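Side-chain contacts in YqgE/AlgH family protein (PDB 2GS5), which is of unknown function but belongs to the UPF0301 (AlgH, YqgE) family: residues M27-E30 and D31-R34; I40-E44 and Y45-G49. All blocks are in the same frame, centred on the assembly; numbering follows the deposited sequence.

Contact 1. Residues M27-E30 and D31-R34; sequences MESE and DFAR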
loop_
_atom_site.group_PDB
_atom_site.type_symbol
_atom_site.label_atom_id
_atom_site.label_comp_id
_atom_site.label_asym_id
_atom_site.label_seq_id
_atom_site.Cartn_x
_atom_site.Cartn_y
_atom_site.Cartn_z
HETATM N N MSE A 27 13.598 -11.346 -3.445
HETATM C CA MSE A 27 12.488 -11.533 -4.374
HETATM C C MSE A 27 12.794 -10.888 -5.725
HETATM O O MSE A 27 13.055 -9.684 -5.803
HETATM C CB MSE A 27 11.205 -10.941 -3.791
HETATM C CG MSE A 27 9.959 -11.286 -4.579
HETATM SE SE MSE A 27 8.334 -10.834 -3.613
HETATM C CE MSE A 27 8.425 -12.209 -2.245
ATOM N N GLU A 28 12.729 -11.689 -6.785
ATOM C CA GLU A 28 13.204 -11.273 -8.109
ATOM C C GLU A 28 12.117 -11.089 -9.156
ATOM O O GLU A 28 12.375 -10.482 -10.194
ATOM C CB GLU A 28 14.202 -12.294 -8.668
ATOM C CG GLU A 28 15.396 -12.604 -7.793
ATOM C CD GLU A 28 16.396 -13.514 -8.496
ATOM O OE1 GLU A 28 15.982 -14.303 -9.377
ATOM O OE2 GLU A 28 17.602 -13.452 -8.169
ATOM N N SER A 29 10.921 -11.625 -8.918
ATOM C CA SER A 29 9.875 -11.598 -9.939
ATOM C C SER A 29 9.573 -10.162 -10.304
ATOM O O SER A 29 9.505 -9.301 -9.434
ATOM C CB SER A 29 8.593 -12.270 -9.459
ATOM O OG SER A 29 8.024 -11.556 -8.377
ATOM N N GLU A 30 9.383 -9.909 -11.589
ATOM C CA GLU A 30 9.162 -8.551 -12.041
ATOM C C GLU A 30 7.939 -7.912 -11.374
ATOM O O GLU A 30 7.967 -6.731 -11.041
ATOM C CB GLU A 30 9.081 -8.478 -13.567
ATOM C CG GLU A 30 8.010 -9.322 -14.222
ATOM C CD GLU A 30 8.082 -9.255 -15.743
ATOM O OE1 GLU A 30 9.169 -9.504 -16.303
ATOM O OE2 GLU A 30 7.058 -8.949 -16.386
ATOM N N ASP A 31 6.883 -8.690 -11.149
ATOM C CA ASP A 31 5.668 -8.144 -10.550
ATOM C C ASP A 31 5.799 -7.787 -9.070
ATOM O O ASP A 31 5.044 -6.951 -8.582
ATOM C CB ASP A 31 4.487 -9.114 -10.706
ATOM C CG ASP A 31 3.975 -9.214 -12.133
ATOM O OD1 ASP A 31 4.323 -8.363 -12.980
ATOM O OD2 ASP A 31 3.215 -10.165 -12.418
ATOM N N PHE A 32 6.710 -8.428 -8.342
ATOM C CA PHE A 32 6.759 -8.249 -6.885
ATOM C C PHE A 32 8.101 -7.810 -6.308
ATOM O O PHE A 32 8.188 -7.491 -5.125
ATOM C CB PHE A 32 6.290 -9.524 -6.177
ATOM C CG PHE A 32 4.862 -9.863 -6.451
ATOM C CD1 PHE A 32 3.860 -9.224 -5.751
ATOM C CD2 PHE A 32 4.514 -10.807 -7.408
ATOM C CE1 PHE A 32 2.531 -9.514 -6.001
ATOM C CE2 PHE A 32 3.196 -11.102 -7.644
ATOM C CZ PHE A 32 2.207 -10.455 -6.947
ATOM N N ALA A 33 9.145 -7.781 -7.130
ATOM C CA ALA A 33 10.451 -7.402 -6.620
ATOM C C ALA A 33 10.384 -6.010 -5.995
ATOM O O ALA A 33 9.835 -5.068 -6.589
ATOM C CB ALA A 33 11.505 -7.445 -7.722
ATOM N N ARG A 34 10.936 -5.906 -4.787
ATOM C CA ARG A 34 11.016 -4.644 -4.057
ATOM C C ARG A 34 9.665 -3.944 -3.933
ATOM O O ARG A 34 9.582 -2.723 -3.931
ATOM C CB ARG A 34 12.066 -3.730 -4.698
ATOM C CG ARG A 34 13.464 -4.377 -4.784
ATOM C CD ARG A 34 14.028 -4.816 -3.421
ATOM N NE ARG A 34 15.149 -5.750 -3.551
ATOM C CZ ARG A 34 16.433 -5.423 -3.456
ATOM N NH1 ARG A 34 17.357 -6.367 -3.578
ATOM N NH2 ARG A 34 16.807 -4.170 -3.232
HETATM O O HOH W 1 12.862 -7.703 -3.741
HETATM O O HOH W 2 4.943 -9.655 -15.431
#
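The CB of Phe32 touches two side chains that precede it, standing 3.5 Å from SE of Met27, a selenomethionine, and 3.5 Å from OG of Ser29. Further along the side chain the serine hydroxyl remains the companion: Ser29 OG is 4.1 Å from Phe32 CG and 3.7 Å from Phe32 CD2, lying in the ring plane at its edge. With CG turned away from the carbonyl carbon (chi1 -64°), the outer ring carbons then lead away from Met27-Glu30, and the side chain rests on Pro82 and Trp155. Met27 is extended through its first two torsions, which carry its selenium to Phe32 CB; the bend at the third turns only the terminal methyl, CE. Met27 also touches Asp154 and Trp155. The backbone makes a single helix-like turn, in which Ser29 O accepts both Ala33 N, at 2.8 Å, and Phe32 N, at 3.1 Å. Ala33 N approaches almost in line with the carbonyl bond (168°), whereas Phe32 N comes from above the carbonyl plane. A weak bond from Phe32 N to Ser29 OG, added to these, is consistent with an ST motif in the loop between strands 19-23 and 36-42. The Ala33 methyl packs against this turn, close to the carbonyl oxygens of Ser29 and Met27. Glu30 and Asp31 project side by side at the surface; their OE2 and OD1 are 4.4 Å apart, and a water donates to Asp31 OD1, its approach to Glu30 OE2 being too short to rely on. Another water accepts from Arg34 N at 2.8 Å and, weakly, from Arg34 NE, lying at the guanidinium edge and in its plane, and stands beside Met27 O. The guanidinium NH1 binds Pro25 O, and the group makes a cation-pi contact with Trp174.

Contact 2. Residues I40-E44 and Y45-G49; sequences IEHSE and YATFG
His42 holds its ring carbon opposite its own backbone N (chi1 -179°), while Thr47 keeps OG1 beside its N and away from its carbonyl carbon (chi1 -53°); these two rotations bring His42 ND1 and Thr47 OG1 to 2.8 Å across a non-hydrogen-bonded pair. The hydroxyl meets the imidazole at its edge, and either partner could be the donor. A water extends the polar chain, lying 3.0 Å from Thr47 OG1 and donating to Ser43 O. On the other face of the sheet Glu41 and Phe48 run alongside each other from a hydrogen-bonded pair. The aliphatic part of the glutamate does the touching, Glu41 CG reaching Phe48 CD2 at 3.7 Å, before a bend at chi2 leads the carboxylate away. Tyr45 CE2 and Phe48 CZ bring the edges of those two rings together, away from the glutamate. At the tip, Ser43 N donates to Ala46 O at 3.0 Å, and Ser43 OG accepts Tyr45 N at 3.1 Å, an ST turn that ties the serine side chain to the corner formed by Glu44 and Tyr45. Down the strands, Phe48 N gives a nearly straight bond (171°) to Glu41 O at 2.8 Å. Phe48 O, in contrast, takes Ile40 N at 2.9 Å and, weakly, Glu41 N. Backbone hydrogen bonds of Thr47 with Trp141 and of Gly49 with Ala139 join the hairpin to strand 129-141. Two successive residues, Ile40 and Glu41, thus face the single Phe48: a classic beta bulge in the antiparallel hairpin of strands 36-42 and 47-51.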
loop_
_atom_site.group_PDB
_atom_site.type_symbol
_atom_site.label_atom_id
_atom_site.label_comp_id
_atom_site.label_asym_id
_atom_site.label_seq_id
_atom_site.Cartn_x
_atom_site.Cartn_y
_atom_site.Cartn_z
ATOM N N ILE A 40 -5.398 -4.079 1.867
ATOM C CA ILE A 40 -6.644 -3.293 1.828
ATOM C C ILE A 40 -7.881 -4.107 2.213
ATOM O O ILE A 40 -8.962 -3.541 2.430
ATOM C CB ILE A 40 -6.848 -2.649 0.427
ATOM C CG1 ILE A 40 -7.004 -3.712 -0.672
ATOM C CG2 ILE A 40 -5.685 -1.707 0.112
ATOM C CD1 ILE A 40 -7.203 -3.116 -2.059
ATOM N N GLU A 41 -7.736 -5.420 2.270
ATOM C CA GLU A 41 -8.820 -6.310 2.686
ATOM C C GLU A 41 -8.203 -7.627 3.130
ATOM O O GLU A 41 -7.363 -8.188 2.439
ATOM C CB GLU A 41 -9.792 -6.543 1.533
ATOM C CG GLU A 41 -10.867 -7.590 1.793
ATOM C CD GLU A 41 -12.072 -7.069 2.560
ATOM O OE1 GLU A 41 -12.145 -5.856 2.863
ATOM O OE2 GLU A 41 -12.944 -7.894 2.857
ATOM N N HIS A 42 -8.643 -8.134 4.271
ATOM C CA HIS A 42 -8.103 -9.366 4.802
ATOM C C HIS A 42 -9.248 -10.107 5.449
ATOM O O HIS A 42 -9.760 -9.698 6.499
ATOM C CB HIS A 42 -6.983 -9.060 5.793
ATOM C CG HIS A 42 -6.348 -10.271 6.388
ATOM N ND1 HIS A 42 -5.742 -11.251 5.629
ATOM C CD2 HIS A 42 -6.226 -10.666 7.678
ATOM C CE1 HIS A 42 -5.265 -12.189 6.426
ATOM N NE2 HIS A 42 -5.554 -11.862 7.674
ATOM N N SER A 43 -9.681 -11.163 4.785
ATOM C CA SER A 43 -10.882 -11.868 5.196
ATOM C C SER A 43 -10.717 -13.370 4.995
ATOM O O SER A 43 -9.695 -13.839 4.492
ATOM C CB SER A 43 -12.053 -11.346 4.375
ATOM O OG SER A 43 -12.032 -11.939 3.098
ATOM N N GLU A 44 -11.736 -14.127 5.389
ATOM C CA GLU A 44 -11.733 -15.570 5.221
ATOM C C GLU A 44 -11.730 -15.933 3.737
ATOM O O GLU A 44 -11.273 -17.005 3.364
ATOM C CB GLU A 44 -12.950 -16.193 5.924
ATOM C CG GLU A 44 -12.873 -17.700 6.121
ATOM C CD GLU A 44 -13.573 -18.495 5.035
ATOM O OE1 GLU A 44 -14.662 -18.070 4.587
ATOM O OE2 GLU A 44 -13.049 -19.561 4.642
ATOM N N TYR A 45 -12.223 -15.011 2.911
ATOM C CA TYR A 45 -12.282 -15.188 1.468
ATOM C C TYR A 45 -10.885 -15.098 0.834
ATOM O O TYR A 45 -10.469 -15.986 0.097
ATOM C CB TYR A 45 -13.222 -14.134 0.866
ATOM C CG TYR A 45 -13.400 -14.250 -0.623
ATOM C CD1 TYR A 45 -14.258 -15.207 -1.167
ATOM C CD2 TYR A 45 -12.697 -13.420 -1.492
ATOM C CE1 TYR A 45 -14.410 -15.326 -2.543
ATOM C CE2 TYR A 45 -12.843 -13.533 -2.867
ATOM C CZ TYR A 45 -13.700 -14.484 -3.384
ATOM O OH TYR A 45 -13.851 -14.594 -4.746
ATOM N N ALA A 46 -10.171 -14.016 1.124
ATOM C CA ALA A 46 -8.803 -13.826 0.605
ATOM C C ALA A 46 -8.164 -12.604 1.235
ATOM O O ALA A 46 -8.803 -11.909 2.014
ATOM C CB ALA A 46 -8.825 -13.665 -0.901
ATOM N N THR A 47 -6.898 -12.353 0.900
ATOM C CA THR A 47 -6.227 -11.126 1.289
ATOM C C THR A 47 -5.934 -10.364 0.010
ATOM O O THR A 47 -5.480 -10.962 -0.967
ATOM C CB THR A 47 -4.911 -11.405 2.021
ATOM O OG1 THR A 47 -5.171 -12.291 3.110
ATOM C CG2 THR A 47 -4.280 -10.121 2.552
ATOM N N PHE A 48 -6.220 -9.065 0.015
ATOM C CA PHE A 48 -5.989 -8.209 -1.149
ATOM C C PHE A 48 -5.085 -7.069 -0.774
ATOM O O PHE A 48 -5.181 -6.534 0.334
ATOM C CB PHE A 48 -7.307 -7.614 -1.650
ATOM C CG PHE A 48 -8.317 -8.650 -2.054
ATOM C CD1 PHE A 48 -8.431 -9.044 -3.374
ATOM C CD2 PHE A 48 -9.149 -9.233 -1.104
ATOM C CE1 PHE A 48 -9.369 -10.001 -3.742
ATOM C CE2 PHE A 48 -10.089 -10.188 -1.460
ATOM C CZ PHE A 48 -10.192 -10.568 -2.790
ATOM N N GLY A 49 -4.230 -6.654 -1.700
ATOM C CA GLY A 49 -3.359 -5.526 -1.467
ATOM C C GLY A 49 -3.007 -4.773 -2.720
ATOM O O GLY A 49 -3.263 -5.248 -3.824
HETATM O O HOH W 3 -7.176 -14.453 3.629
#

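In the fold
The two contacts lie in series along one chain segment, their centres about 21 Å apart and their nearest atoms about 8 Å apart. Contact 1 is part of the connection that enters strand 36-42; contact 2 pairs the far end of that strand with strand 47-51. The first is a surface loop without buried residues, held by a helix-like turn, a bridging water and an apolar patch against Trp155 of strand 155-159. The second is partly buried, with Ile40, Ala46, Thr47 and Gly49 inside and its polar tip outward, and cross-strand backbone bonds carry it. In contact 1 the serine sits in a turn of the loop, in contact 2 at the corner of a hairpin.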